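Local coordinates for D-isomer specific 2-hydroxyacid dehydrogenase family protein (Aeromonas salmonicida subsp. salmonicida, PDB 3HG7) that probably works as an NAD-dependent oxidoreductase acting on D-isomers of 2-hydroxyacids, at residues L11-A16 with S73-V78; R20-A25 with D288-F293; R57-L62 with A84-D89; Y106-L111 with Q136-R141. The protein carries 1 engineered substitution. All coordinates share one frame; numbering follows the deposited sequence.

Contact 1: residues L11-A16 with S73-V78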
loop_
_atom_site.group_PDB
_atom_site.type_symbol
_atom_site.label_atom_id
_atom_site.label_comp_id
_atom_site.label_asym_id
_atom_site.label_seq_id
_atom_site.Cartn_x
_atom_site.Cartn_y
_atom_site.Cartn_z
ATOM N N LEU A 11 -15.026 -1.397 14.681
ATOM C CA LEU A 11 -15.756 -0.750 13.594
ATOM C C LEU A 11 -14.994 -1.054 12.274
ATOM O O LEU A 11 -14.494 -0.139 11.559
ATOM C CB LEU A 11 -15.837 0.739 13.865
ATOM C CG LEU A 11 -16.540 1.679 12.906
ATOM C CD1 LEU A 11 -18.002 1.303 12.785
ATOM C CD2 LEU A 11 -16.401 3.087 13.467
ATOM N N SER A 12 -14.923 -2.357 11.973
ATOM C CA SER A 12 -14.195 -2.882 10.819
ATOM C C SER A 12 -15.049 -3.830 9.962
ATOM O O SER A 12 -15.898 -4.538 10.479
ATOM C CB SER A 12 -12.968 -3.661 11.288
ATOM O OG SER A 12 -12.320 -4.277 10.180
ATOM N N GLN A 13 -14.756 -3.881 8.659
ATOM C CA GLN A 13 -15.448 -4.849 7.796
ATOM C C GLN A 13 -15.054 -6.258 8.232
ATOM O O GLN A 13 -15.776 -7.203 7.982
ATOM C CB GLN A 13 -15.139 -4.613 6.319
ATOM C CG GLN A 13 -13.686 -4.738 5.927
ATOM C CD GLN A 13 -13.489 -4.445 4.444
ATOM O OE1 GLN A 13 -13.194 -5.339 3.663
ATOM N NE2 GLN A 13 -13.698 -3.181 4.049
ATOM N N ASP A 14 -13.928 -6.372 8.953
ATOM C CA ASP A 14 -13.490 -7.644 9.508
ATOM C C ASP A 14 -13.864 -7.873 10.978
ATOM O O ASP A 14 -13.230 -8.690 11.668
ATOM C CB ASP A 14 -11.965 -7.765 9.326
ATOM C CG ASP A 14 -11.551 -7.901 7.868
ATOM O OD1 ASP A 14 -12.240 -8.617 7.089
ATOM O OD2 ASP A 14 -10.531 -7.278 7.487
ATOM N N ASN A 15 -14.882 -7.160 11.463
ATOM C CA ASN A 15 -15.330 -7.276 12.858
ATOM C C ASN A 15 -15.455 -8.704 13.395
ATOM O O ASN A 15 -15.072 -8.976 14.531
ATOM C CB ASN A 15 -16.696 -6.607 13.033
ATOM C CG ASN A 15 -16.598 -5.120 13.347
ATOM O OD1 ASN A 15 -15.515 -4.589 13.572
ATOM N ND2 ASN A 15 -17.747 -4.438 13.360
ATOM N N ALA A 16 -16.074 -9.591 12.619
ATOM C CA ALA A 16 -16.314 -10.933 13.102
ATOM C C ALA A 16 -14.978 -11.637 13.419
ATOM O O ALA A 16 -14.832 -12.257 14.483
ATOM C CB ALA A 16 -17.173 -11.737 12.100
ATOM N N SER A 73 -5.883 2.088 13.673
ATOM C CA SER A 73 -6.351 1.908 12.278
ATOM C C SER A 73 -5.994 0.512 11.764
ATOM O O SER A 73 -4.947 -0.028 12.090
ATOM C CB SER A 73 -5.760 2.970 11.345
ATOM O OG SER A 73 -6.047 2.657 9.972
ATOM N N THR A 74 -6.879 -0.082 10.961
ATOM C CA THR A 74 -6.610 -1.406 10.389
ATOM C C THR A 74 -5.904 -1.235 9.067
ATOM O O THR A 74 -5.507 -2.216 8.427
ATOM C CB THR A 74 -7.953 -2.194 10.107
ATOM O OG1 THR A 74 -8.818 -1.379 9.306
ATOM C CG2 THR A 74 -8.648 -2.535 11.377
ATOM N N TYR A 75 -5.754 0.010 8.642
ATOM C CA TYR A 75 -5.119 0.306 7.360
ATOM C C TYR A 75 -3.838 1.079 7.579
ATOM O O TYR A 75 -3.670 1.837 8.555
ATOM C CB TYR A 75 -6.023 1.187 6.494
ATOM C CG TYR A 75 -7.178 0.537 5.823
ATOM C CD1 TYR A 75 -7.310 -0.848 5.793
ATOM C CD2 TYR A 75 -8.142 1.317 5.169
ATOM C CE1 TYR A 75 -8.377 -1.452 5.118
ATOM C CE2 TYR A 75 -9.210 0.718 4.501
ATOM C CZ TYR A 75 -9.312 -0.660 4.486
ATOM O OH TYR A 75 -10.340 -1.281 3.826
ATOM N N ALA A 76 -2.922 0.938 6.629
ATOM C CA ALA A 76 -1.730 1.754 6.651
ATOM C C ALA A 76 -2.077 3.220 6.395
ATOM O O ALA A 76 -1.516 4.108 7.016
ATOM C CB ALA A 76 -0.731 1.248 5.559
ATOM N N GLY A 77 -3.005 3.472 5.480
ATOM C CA GLY A 77 -3.308 4.851 5.090
ATOM C C GLY A 77 -4.326 5.487 6.033
ATOM O O GLY A 77 -5.400 4.926 6.241
ATOM N N VAL A 78 -4.011 6.663 6.564
ATOM C CA VAL A 78 -4.883 7.319 7.568
ATOM C C VAL A 78 -5.118 8.766 7.182
ATOM O O VAL A 78 -5.585 9.561 7.985
ATOM C CB VAL A 78 -4.314 7.249 9.032
ATOM C CG1 VAL A 78 -4.300 5.802 9.552
ATOM C CG2 VAL A 78 -2.916 7.918 9.132
#
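Gln13 and Tyr75 meet by their polar ends: Gln13 NE2 lies 3.9 Å from Tyr75 OH, with the two side chains crossing at about a right angle and the amide plane turned 67° from the ring. Gln13 gets there with CG wedged between its backbone N and carbonyl carbon (chi1 61°) and the chain running straight out beyond. Deeper in, the touch is looser, Ser12 OG standing 4.2 Å from the methyl CG2 of Thr74. What joins this inner pair is Glu54. Its OE2 is hydrogen-bonded to both Ser12 OG and Thr74 OG1, while its OE1 takes the backbone N of Gln13. The strand order of the sheet explains the arrangement, because strand 50-53, which leads into Glu54, lies between strands 6-11 and 70-73, and the two segments continue from the C-terminal ends of those flanking strands. Ser12 OG accepts from Asp14 N at 2.9 Å, an ST turn, inside the type I turn that runs from Ser12 to Asn15 into helix 15-24. Asn15 OD1 in turn takes Ser12 N at 2.8 Å, the donor standing above the amide carbonyl plane. In the partner segment, Ser73 OG donates to Tyr75 O at 2.9 Å. With so little direct contact, the link between the loops is probably indirect, through the Glu54 carboxylate, whose negative charge these donors would stabilise, as well as the shared strand 50-53.

Contact 2: residues R20-A25 with D288-F293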
loop_
_atom_site.group_PDB
_atom_site.type_symbol
_atom_site.label_atom_id
_atom_site.label_comp_id
_atom_site.label_asym_id
_atom_site.label_seq_id
_atom_site.Cartn_x
_atom_site.Cartn_y
_atom_site.Cartn_z
ATOM N N ARG A 20 -13.440 -12.530 17.298
ATOM C CA ARG A 20 -12.979 -13.883 17.604
ATOM C C ARG A 20 -11.543 -13.832 18.112
ATOM O O ARG A 20 -11.246 -14.392 19.158
ATOM C CB ARG A 20 -13.077 -14.799 16.377
ATOM C CG ARG A 20 -12.367 -16.143 16.524
ATOM C CD ARG A 20 -12.820 -17.151 15.477
ATOM N NE ARG A 20 -12.519 -16.728 14.117
ATOM C CZ ARG A 20 -11.295 -16.628 13.610
ATOM N NH1 ARG A 20 -10.232 -16.893 14.358
ATOM N NH2 ARG A 20 -11.139 -16.248 12.353
ATOM N N LEU A 21 -10.670 -13.147 17.390
ATOM C CA LEU A 21 -9.247 -13.105 17.741
ATOM C C LEU A 21 -8.984 -12.432 19.083
ATOM O O LEU A 21 -8.196 -12.930 19.920
ATOM C CB LEU A 21 -8.477 -12.379 16.652
ATOM C CG LEU A 21 -8.200 -13.127 15.344
ATOM C CD1 LEU A 21 -7.784 -12.155 14.283
ATOM C CD2 LEU A 21 -7.113 -14.198 15.615
ATOM N N LEU A 22 -9.635 -11.295 19.275
ATOM C CA LEU A 22 -9.512 -10.533 20.524
ATOM C C LEU A 22 -10.117 -11.214 21.751
ATOM O O LEU A 22 -9.614 -11.044 22.867
ATOM C CB LEU A 22 -10.083 -9.127 20.336
ATOM C CG LEU A 22 -9.103 -7.984 20.049
ATOM C CD1 LEU A 22 -7.721 -8.403 19.477
ATOM C CD2 LEU A 22 -9.745 -6.937 19.172
ATOM N N LYS A 23 -11.196 -11.970 21.549
ATOM C CA LYS A 23 -11.791 -12.775 22.619
ATOM C C LYS A 23 -10.878 -13.952 22.990
ATOM O O LYS A 23 -10.887 -14.413 24.135
ATOM C CB LYS A 23 -13.175 -13.298 22.223
ATOM C CG LYS A 23 -14.320 -12.339 22.515
ATOM C CD LYS A 23 -15.639 -12.958 22.041
ATOM C CE LYS A 23 -16.833 -12.073 22.353
ATOM N NZ LYS A 23 -18.106 -12.755 21.969
ATOM N N ALA A 24 -10.089 -14.418 22.021
ATOM C CA ALA A 24 -9.141 -15.502 22.265
ATOM C C ALA A 24 -7.939 -14.993 23.069
ATOM O O ALA A 24 -7.354 -15.741 23.863
ATOM C CB ALA A 24 -8.687 -16.125 20.962
ATOM N N ALA A 25 -7.603 -13.711 22.879
ATOM C CA ALA A 25 -6.428 -13.091 23.506
ATOM C C ALA A 25 -6.580 -12.870 25.011
ATOM O O ALA A 25 -5.586 -12.607 25.701
ATOM C CB ALA A 25 -6.107 -11.777 22.822
ATOM N N ASP A 288 -2.740 -10.705 11.454
ATOM C CA ASP A 288 -1.549 -9.885 11.682
ATOM C C ASP A 288 -1.846 -8.540 12.319
ATOM O O ASP A 288 -1.060 -8.048 13.132
ATOM C CB ASP A 288 -0.779 -9.681 10.398
ATOM C CG ASP A 288 -0.080 -10.950 9.944
ATOM O OD1 ASP A 288 0.013 -11.926 10.720
ATOM O OD2 ASP A 288 0.396 -10.965 8.813
ATOM N N VAL A 289 -2.980 -7.957 11.949
ATOM C CA VAL A 289 -3.390 -6.681 12.537
ATOM C C VAL A 289 -3.738 -6.887 14.033
ATOM O O VAL A 289 -3.409 -6.050 14.861
ATOM C CB VAL A 289 -4.582 -6.044 11.770
ATOM C CG1 VAL A 289 -5.066 -4.754 12.469
ATOM C CG2 VAL A 289 -4.208 -5.727 10.329
ATOM N N ALA A 290 -4.378 -8.003 14.378
ATOM C CA ALA A 290 -4.743 -8.250 15.776
ATOM C C ALA A 290 -3.509 -8.383 16.646
ATOM O O ALA A 290 -3.503 -7.956 17.802
ATOM C CB ALA A 290 -5.609 -9.474 15.899
ATOM N N GLN A 291 -2.458 -8.981 16.085
ATOM C CA GLN A 291 -1.180 -9.104 16.754
ATOM C C GLN A 291 -0.589 -7.718 17.029
ATOM O O GLN A 291 -0.076 -7.480 18.118
ATOM C CB GLN A 291 -0.231 -9.954 15.880
ATOM C CG GLN A 291 1.054 -10.410 16.555
ATOM C CD GLN A 291 1.930 -11.282 15.631
ATOM O OE1 GLN A 291 2.992 -11.758 16.044
ATOM N NE2 GLN A 291 1.480 -11.495 14.398
ATOM N N ILE A 292 -0.696 -6.801 16.061
ATOM C CA ILE A 292 -0.256 -5.400 16.242
ATOM C C ILE A 292 -1.066 -4.718 17.345
ATOM O O ILE A 292 -0.503 -4.031 18.209
ATOM C CB ILE A 292 -0.341 -4.593 14.932
ATOM C CG1 ILE A 292 0.745 -5.073 13.952
ATOM C CG2 ILE A 292 -0.166 -3.097 15.166
ATOM C CD1 ILE A 292 0.576 -4.500 12.526
ATOM N N PHE A 293 -2.370 -4.948 17.308
ATOM C CA PHE A 293 -3.269 -4.390 18.319
ATOM C C PHE A 293 -2.901 -4.878 19.725
ATOM O O PHE A 293 -2.717 -4.072 20.636
ATOM C CB PHE A 293 -4.740 -4.687 18.020
ATOM C CG PHE A 293 -5.664 -4.188 19.123
ATOM C CD1 PHE A 293 -6.129 -2.875 19.117
ATOM C CD2 PHE A 293 -5.989 -5.010 20.198
ATOM C CE1 PHE A 293 -6.951 -2.395 20.149
ATOM C CE2 PHE A 293 -6.763 -4.542 21.263
ATOM C CZ PHE A 293 -7.262 -3.228 21.236
#
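Phe293, whose backbone N donates to Val289 O at 2.9 Å in a regular helical bond, turns its ring toward Leu22 on the other helix. This is helix-helix packing on one face of the five-stranded parallel sheet, whose strand order 2-1-3-4-5 is that of a flavodoxin-like alpha/beta fold, as in the non-nucleotide domain of this family: helix 15-24 follows directly on strand 6-11, whereas helix 286-301 comes back from the far end of the chain to pack beside it. The axes of the two short helical segments run in roughly the same direction, 42° apart, and approach to 10.3 Å. Ala290 points its CB at the partner helix, where Leu21 and Leu22 both meet it. Leu21 brings CB as well as CD1, its CG lying beside the backbone N (chi1 -76°), and the nearer of the two atoms, CD1, sits 3.8 Å from Ala290 CB. Leu22 uses CD1 for both of its partners, touching the alanine methyl more loosely. Its side chain crosses that of Phe293 at about a right angle. Beneath the pair lies the sheet: Leu22 also packs on Leu8, Leu10 and Met52, and Phe293 on Leu8, Ile50 and Met52, with the ring of Trp70 nearly parallel to its own. The touching side chains are all apolar and, Leu21 apart, buried. Leu22 CD1 comes to 3.9 Å from Phe293 CD2, on an oblique approach to the ring.

Contact 3: residues R57-L62 with A84-D89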
loop_
_atom_site.group_PDB
_atom_site.type_symbol
_atom_site.label_atom_id
_atom_site.label_comp_id
_atom_site.label_asym_id
_atom_site.label_seq_id
_atom_site.Cartn_x
_atom_site.Cartn_y
_atom_site.Cartn_z
ATOM N N ARG A 57 -14.510 4.448 8.135
ATOM C CA ARG A 57 -15.659 4.167 8.968
ATOM C C ARG A 57 -15.715 4.948 10.250
ATOM O O ARG A 57 -16.807 5.315 10.707
ATOM C CB ARG A 57 -15.842 2.691 9.201
ATOM C CG ARG A 57 -16.716 2.186 8.099
ATOM C CD ARG A 57 -16.995 0.784 8.226
ATOM N NE ARG A 57 -17.902 0.509 9.326
ATOM C CZ ARG A 57 -18.207 -0.734 9.628
ATOM N NH1 ARG A 57 -17.676 -1.674 8.861
ATOM N NH2 ARG A 57 -18.973 -1.035 10.655
ATOM N N ALA A 58 -14.566 5.223 10.810
ATOM C CA ALA A 58 -14.517 5.998 12.056
ATOM C C ALA A 58 -14.790 7.476 11.828
ATOM O O ALA A 58 -15.396 8.135 12.671
ATOM C CB ALA A 58 -13.163 5.808 12.699
ATOM N N LYS A 59 -14.312 8.004 10.702
ATOM C CA LYS A 59 -14.317 9.455 10.451
ATOM C C LYS A 59 -15.623 10.215 10.732
ATOM O O LYS A 59 -15.568 11.257 11.404
ATOM C CB LYS A 59 -13.753 9.808 9.055
ATOM C CG LYS A 59 -13.619 11.327 8.820
ATOM C CD LYS A 59 -12.994 11.681 7.466
ATOM C CE LYS A 59 -12.598 13.154 7.435
ATOM N NZ LYS A 59 -11.671 13.449 6.280
ATOM N N PRO A 60 -16.790 9.705 10.246
ATOM C CA PRO A 60 -18.081 10.357 10.532
ATOM C C PRO A 60 -18.551 10.234 11.988
ATOM O O PRO A 60 -19.484 10.925 12.392
ATOM C CB PRO A 60 -19.071 9.609 9.621
ATOM C CG PRO A 60 -18.385 8.336 9.251
ATOM C CD PRO A 60 -16.943 8.675 9.201
ATOM N N LEU A 61 -17.922 9.356 12.761
ATOM C CA LEU A 61 -18.328 9.126 14.150
ATOM C C LEU A 61 -17.372 9.822 15.128
ATOM O O LEU A 61 -17.678 9.938 16.322
ATOM C CB LEU A 61 -18.375 7.611 14.424
ATOM C CG LEU A 61 -19.493 6.844 13.695
ATOM C CD1 LEU A 61 -19.213 5.379 13.520
ATOM C CD2 LEU A 61 -20.762 7.004 14.487
ATOM N N LEU A 62 -16.237 10.307 14.635
ATOM C CA LEU A 62 -15.145 10.733 15.530
ATOM C C LEU A 62 -15.503 11.881 16.467
ATOM O O LEU A 62 -15.036 11.892 17.611
ATOM C CB LEU A 62 -13.856 11.087 14.777
ATOM C CG LEU A 62 -12.837 9.966 14.643
ATOM C CD1 LEU A 62 -11.597 10.498 13.952
ATOM C CD2 LEU A 62 -12.466 9.385 15.985
ATOM N N ALA A 84 -7.950 18.786 8.887
ATOM C CA ALA A 84 -7.911 19.850 9.888
ATOM C C ALA A 84 -9.220 19.985 10.672
ATOM O O ALA A 84 -9.234 20.517 11.782
ATOM C CB ALA A 84 -7.548 21.181 9.230
ATOM N N ARG A 85 -10.313 19.505 10.081
ATOM C CA ARG A 85 -11.630 19.523 10.720
ATOM C C ARG A 85 -11.769 18.474 11.830
ATOM O O ARG A 85 -12.659 18.591 12.671
ATOM C CB ARG A 85 -12.749 19.308 9.690
ATOM C CG ARG A 85 -12.748 20.262 8.486
ATOM C CD ARG A 85 -14.094 20.215 7.749
ATOM N NE ARG A 85 -13.939 20.189 6.294
ATOM C CZ ARG A 85 -13.850 19.080 5.560
ATOM N NH1 ARG A 85 -13.898 17.883 6.132
ATOM N NH2 ARG A 85 -13.708 19.165 4.241
ATOM N N CYS A 86 -10.907 17.454 11.815
ATOM C CA CYS A 86 -10.982 16.350 12.783
ATOM C C CYS A 86 -10.207 16.624 14.065
ATOM O O CYS A 86 -9.164 17.301 14.062
ATOM C CB CYS A 86 -10.461 15.042 12.185
ATOM S SG CYS A 86 -11.199 14.537 10.605
ATOM N N ARG A 87 -10.715 16.042 15.149
ATOM C CA ARG A 87 -10.076 16.093 16.453
ATOM C C ARG A 87 -8.704 15.428 16.450
ATOM O O ARG A 87 -8.428 14.520 15.665
ATOM C CB ARG A 87 -10.979 15.434 17.509
ATOM C CG ARG A 87 -11.025 13.894 17.455
ATOM C CD ARG A 87 -12.233 13.348 18.241
ATOM N NE ARG A 87 -12.204 13.794 19.636
ATOM C CZ ARG A 87 -13.280 14.009 20.390
ATOM N NH1 ARG A 87 -14.509 13.865 19.890
ATOM N NH2 ARG A 87 -13.127 14.425 21.646
ATOM N N ARG A 88 -7.855 15.882 17.364
ATOM C CA ARG A 88 -6.515 15.338 17.499
ATOM C C ARG A 88 -6.166 14.991 18.940
ATOM O O ARG A 88 -4.989 14.837 19.278
ATOM C CB ARG A 88 -5.502 16.312 16.896
ATOM C CG ARG A 88 -5.476 16.226 15.387
ATOM C CD ARG A 88 -4.845 17.426 14.736
ATOM N NE ARG A 88 -4.731 17.209 13.289
ATOM C CZ ARG A 88 -4.074 18.011 12.459
ATOM N NH1 ARG A 88 -4.033 17.739 11.162
ATOM N NH2 ARG A 88 -3.466 19.092 12.930
ATOM N N ASP A 89 -7.185 14.829 19.782
ATOM C CA ASP A 89 -6.979 14.658 21.218
ATOM C C ASP A 89 -6.980 13.181 21.625
ATOM O O ASP A 89 -7.602 12.808 22.629
ATOM C CB ASP A 89 -8.051 15.429 22.018
ATOM C CG ASP A 89 -9.470 15.040 21.610
ATOM O OD1 ASP A 89 -9.628 14.222 20.673
ATOM O OD2 ASP A 89 -10.426 15.545 22.220
#
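Arg87 carries this contact, reaching across to the end of the 57-62 segment, where its NH1 donates to Leu62 O at 3.1 Å. The bond is bent at the hydrogen (144°), with NH1 in the carbonyl plane on a lone pair, though the oxygen is tilted from the guanidinium plane. The side chain's shape makes this possible: CG sits between the backbone N and the carbonyl carbon (chi1 75°), and a bend at chi3 folds the chain round, bringing CD to 3.2 Å from the same Leu62 O. Asp89 fixes the rotation of the guanidinium by gripping it side-on. Arg87 NE reaches Asp89 OD1 at 2.8 Å, almost straight and in the guanidinium plane, and Arg87 NH2 reaches Asp89 OD2 at 3.0 Å; each oxygen uses its syn lone pair. NH1 has a further partner in Asn66 OD1.

The second touch is a van der Waals one. Lys59 leaves with CG opposite its own N (chi1 -174°) and stays extended, laying CE 3.7 Å from Cys86 SG. Its ammonium goes past the cysteine to the Val80 carbonyl and to a salt bridge with Asp83, which also pairs with Arg85 and so would be expected to ease the nearness of two positive charges. Leu62 points toward the 84-89 segment, its CB 4.4 Å from Arg87 CD, and also packs on Leu68 and Tyr90. The contact thus pins the connection between neighbouring parallel strands 70-73 and 91-93 to the 57-62 segment, which also packs through Leu61 on helix 38-44 and strand 6-11.

Contact 4: residues Y106-L111 with Q136-R141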
loop_
_atom_site.group_PDB
_atom_site.type_symbol
_atom_site.label_atom_id
_atom_site.label_comp_id
_atom_site.label_asym_id
_atom_site.label_seq_id
_atom_site.Cartn_x
_atom_site.Cartn_y
_atom_site.Cartn_z
ATOM N N TYR A 106 2.464 -9.624 -5.163
ATOM C CA TYR A 106 1.705 -8.807 -6.104
ATOM C C TYR A 106 2.604 -8.355 -7.239
ATOM O O TYR A 106 2.253 -8.482 -8.431
ATOM C CB TYR A 106 1.148 -7.565 -5.378
ATOM C CG TYR A 106 0.478 -6.578 -6.297
ATOM C CD1 TYR A 106 -0.889 -6.671 -6.559
ATOM C CD2 TYR A 106 1.207 -5.520 -6.857
ATOM C CE1 TYR A 106 -1.518 -5.758 -7.377
ATOM C CE2 TYR A 106 0.609 -4.602 -7.689
ATOM C CZ TYR A 106 -0.752 -4.736 -7.943
ATOM O OH TYR A 106 -1.375 -3.854 -8.748
ATOM N N VAL A 107 3.772 -7.840 -6.878
ATOM C CA VAL A 107 4.642 -7.237 -7.858
ATOM C C VAL A 107 5.148 -8.347 -8.790
ATOM O O VAL A 107 5.057 -8.201 -9.996
ATOM C CB VAL A 107 5.835 -6.496 -7.194
ATOM C CG1 VAL A 107 6.951 -6.200 -8.222
ATOM C CG2 VAL A 107 5.331 -5.167 -6.532
ATOM N N PHE A 108 5.628 -9.454 -8.217
ATOM C CA PHE A 108 6.209 -10.517 -9.073
ATOM C C PHE A 108 5.137 -11.365 -9.787
ATOM O O PHE A 108 5.383 -11.859 -10.862
ATOM C CB PHE A 108 7.239 -11.342 -8.309
ATOM C CG PHE A 108 8.559 -10.653 -8.186
ATOM C CD1 PHE A 108 9.608 -10.994 -9.031
ATOM C CD2 PHE A 108 8.743 -9.637 -7.269
ATOM C CE1 PHE A 108 10.843 -10.323 -8.944
ATOM C CE2 PHE A 108 9.960 -8.968 -7.158
ATOM C CZ PHE A 108 11.017 -9.321 -8.008
ATOM N N GLY A 109 3.942 -11.519 -9.208
ATOM C CA GLY A 109 2.843 -12.145 -9.934
ATOM C C GLY A 109 2.511 -11.329 -11.182
ATOM O O GLY A 109 2.404 -11.867 -12.293
ATOM N N HIS A 110 2.388 -10.020 -11.011
ATOM C CA HIS A 110 2.054 -9.152 -12.137
ATOM C C HIS A 110 3.219 -9.102 -13.130
ATOM O O HIS A 110 3.030 -9.100 -14.342
ATOM C CB HIS A 110 1.693 -7.756 -11.679
ATOM C CG HIS A 110 0.252 -7.628 -11.282
ATOM N ND1 HIS A 110 -0.750 -7.447 -12.206
ATOM C CD2 HIS A 110 -0.351 -7.673 -10.074
ATOM C CE1 HIS A 110 -1.914 -7.372 -11.585
ATOM N NE2 HIS A 110 -1.707 -7.530 -10.292
ATOM N N LEU A 111 4.423 -9.069 -12.593
ATOM C CA LEU A 111 5.590 -8.971 -13.432
ATOM C C LEU A 111 5.741 -10.239 -14.275
ATOM O O LEU A 111 5.964 -10.165 -15.486
ATOM C CB LEU A 111 6.843 -8.738 -12.586
ATOM C CG LEU A 111 8.179 -8.761 -13.335
ATOM C CD1 LEU A 111 8.209 -7.647 -14.346
ATOM C CD2 LEU A 111 9.435 -8.730 -12.388
ATOM N N GLN A 136 11.653 -13.521 -22.406
ATOM C CA GLN A 136 12.944 -13.505 -21.717
ATOM C C GLN A 136 12.791 -13.881 -20.249
ATOM O O GLN A 136 11.724 -13.752 -19.672
ATOM C CB GLN A 136 13.617 -12.120 -21.809
ATOM C CG GLN A 136 13.965 -11.668 -23.236
ATOM C CD GLN A 136 15.267 -10.874 -23.324
ATOM O OE1 GLN A 136 15.844 -10.478 -22.309
ATOM N NE2 GLN A 136 15.746 -10.656 -24.552
ATOM N N GLY A 137 13.892 -14.317 -19.634
ATOM C CA GLY A 137 13.865 -14.544 -18.188
ATOM C C GLY A 137 14.144 -13.266 -17.442
ATOM O O GLY A 137 14.550 -12.273 -18.041
ATOM N N LEU A 138 13.948 -13.300 -16.117
ATOM C CA LEU A 138 14.315 -12.186 -15.259
ATOM C C LEU A 138 15.811 -12.080 -14.968
ATOM O O LEU A 138 16.280 -11.023 -14.543
ATOM C CB LEU A 138 13.557 -12.281 -13.942
ATOM C CG LEU A 138 12.045 -12.036 -14.085
ATOM C CD1 LEU A 138 11.424 -12.017 -12.712
ATOM C CD2 LEU A 138 11.817 -10.705 -14.801
ATOM N N LYS A 139 16.571 -13.150 -15.222
ATOM C CA LYS A 139 18.001 -13.153 -14.888
ATOM C C LYS A 139 18.710 -11.932 -15.459
ATOM O O LYS A 139 18.678 -11.676 -16.663
ATOM C CB LYS A 139 18.712 -14.416 -15.419
ATOM C CG LYS A 139 17.822 -15.648 -15.441
ATOM C CD LYS A 139 18.096 -16.542 -16.641
ATOM C CE LYS A 139 18.621 -17.905 -16.228
ATOM N NZ LYS A 139 17.541 -18.915 -16.366
ATOM N N GLY A 140 19.350 -11.177 -14.590
ATOM C CA GLY A 140 20.202 -10.076 -15.023
ATOM C C GLY A 140 19.501 -8.776 -15.369
ATOM O O GLY A 140 20.153 -7.799 -15.712
ATOM N N ARG A 141 18.181 -8.751 -15.276
ATOM C CA ARG A 141 17.424 -7.530 -15.505
ATOM C C ARG A 141 17.508 -6.647 -14.263
ATOM O O ARG A 141 17.801 -7.150 -13.178
ATOM C CB ARG A 141 15.965 -7.885 -15.763
ATOM C CG ARG A 141 15.789 -9.044 -16.685
ATOM C CD ARG A 141 15.627 -8.572 -18.076
ATOM N NE ARG A 141 14.484 -7.671 -18.234
ATOM C CZ ARG A 141 13.921 -7.415 -19.410
ATOM N NH1 ARG A 141 12.917 -6.561 -19.500
ATOM N NH2 ARG A 141 14.376 -8.024 -20.503
#
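Leu111 swings CG opposite its backbone N (chi1 174°) and Leu138 places CG beside its own N (chi1 -69°), and with these torsions the two leucines reach toward each other tip to tip. Leu111 CD2 fits against both methyls of Leu138, lying 3.9 Å from Leu138 CD1 and equally far from CD2. The same Leu138 CD1 also meets Phe108, one turn earlier on the helix, coming in at the ring edge near its plane, 4.2 Å from Phe108 CE1. One branched side chain thus packs against two helical residues three apart, and Leu112 and Met115 of helix 100-115 enclose it further. These residues belong to the NAD-binding domain, whose Rossmann-type parallel sheet includes strand 142-146. The loop 136-141 leads directly into that strand, and Leu138 fastens it to the helix just before the sheet begins. Leu111 in turn packs on Ile225 of strand 225-228, and the Phe108 ring meets that of Phe162, the two nearly parallel. Leu138 is itself set by a type II turn running to Arg141, closed by a bond from Arg141 N to Leu138 O of 3.1 Å. Gly140 takes the positive phi of that turn, 81°, a value that favours glycine. Gly140 and Arg141 also make backbone bonds to Gly163 and Lys165, and Arg141 NH2 reaches back weakly to Gln136 OE1.

In the fold
Contacts 1, 2 and 3 all belong to the domain of the five-stranded sheet, while contact 4 lies in the NAD-binding domain, on the opposite side of the chain's centre from contacts 1 and 3. Contact 1 is the junction of its group: its centre is 12 Å from that of contact 2, with which it shares helix 15-24, and 15 Å from that of contact 3, touching both. Contacts 2 and 3 do not meet, their nearest atoms being about 13 Å apart. Contact 4 is remote, its centre about 32 Å from that of contact 1, yet contact 2 encloses it along the chain. In this family the active site lies in the cleft between the two domains.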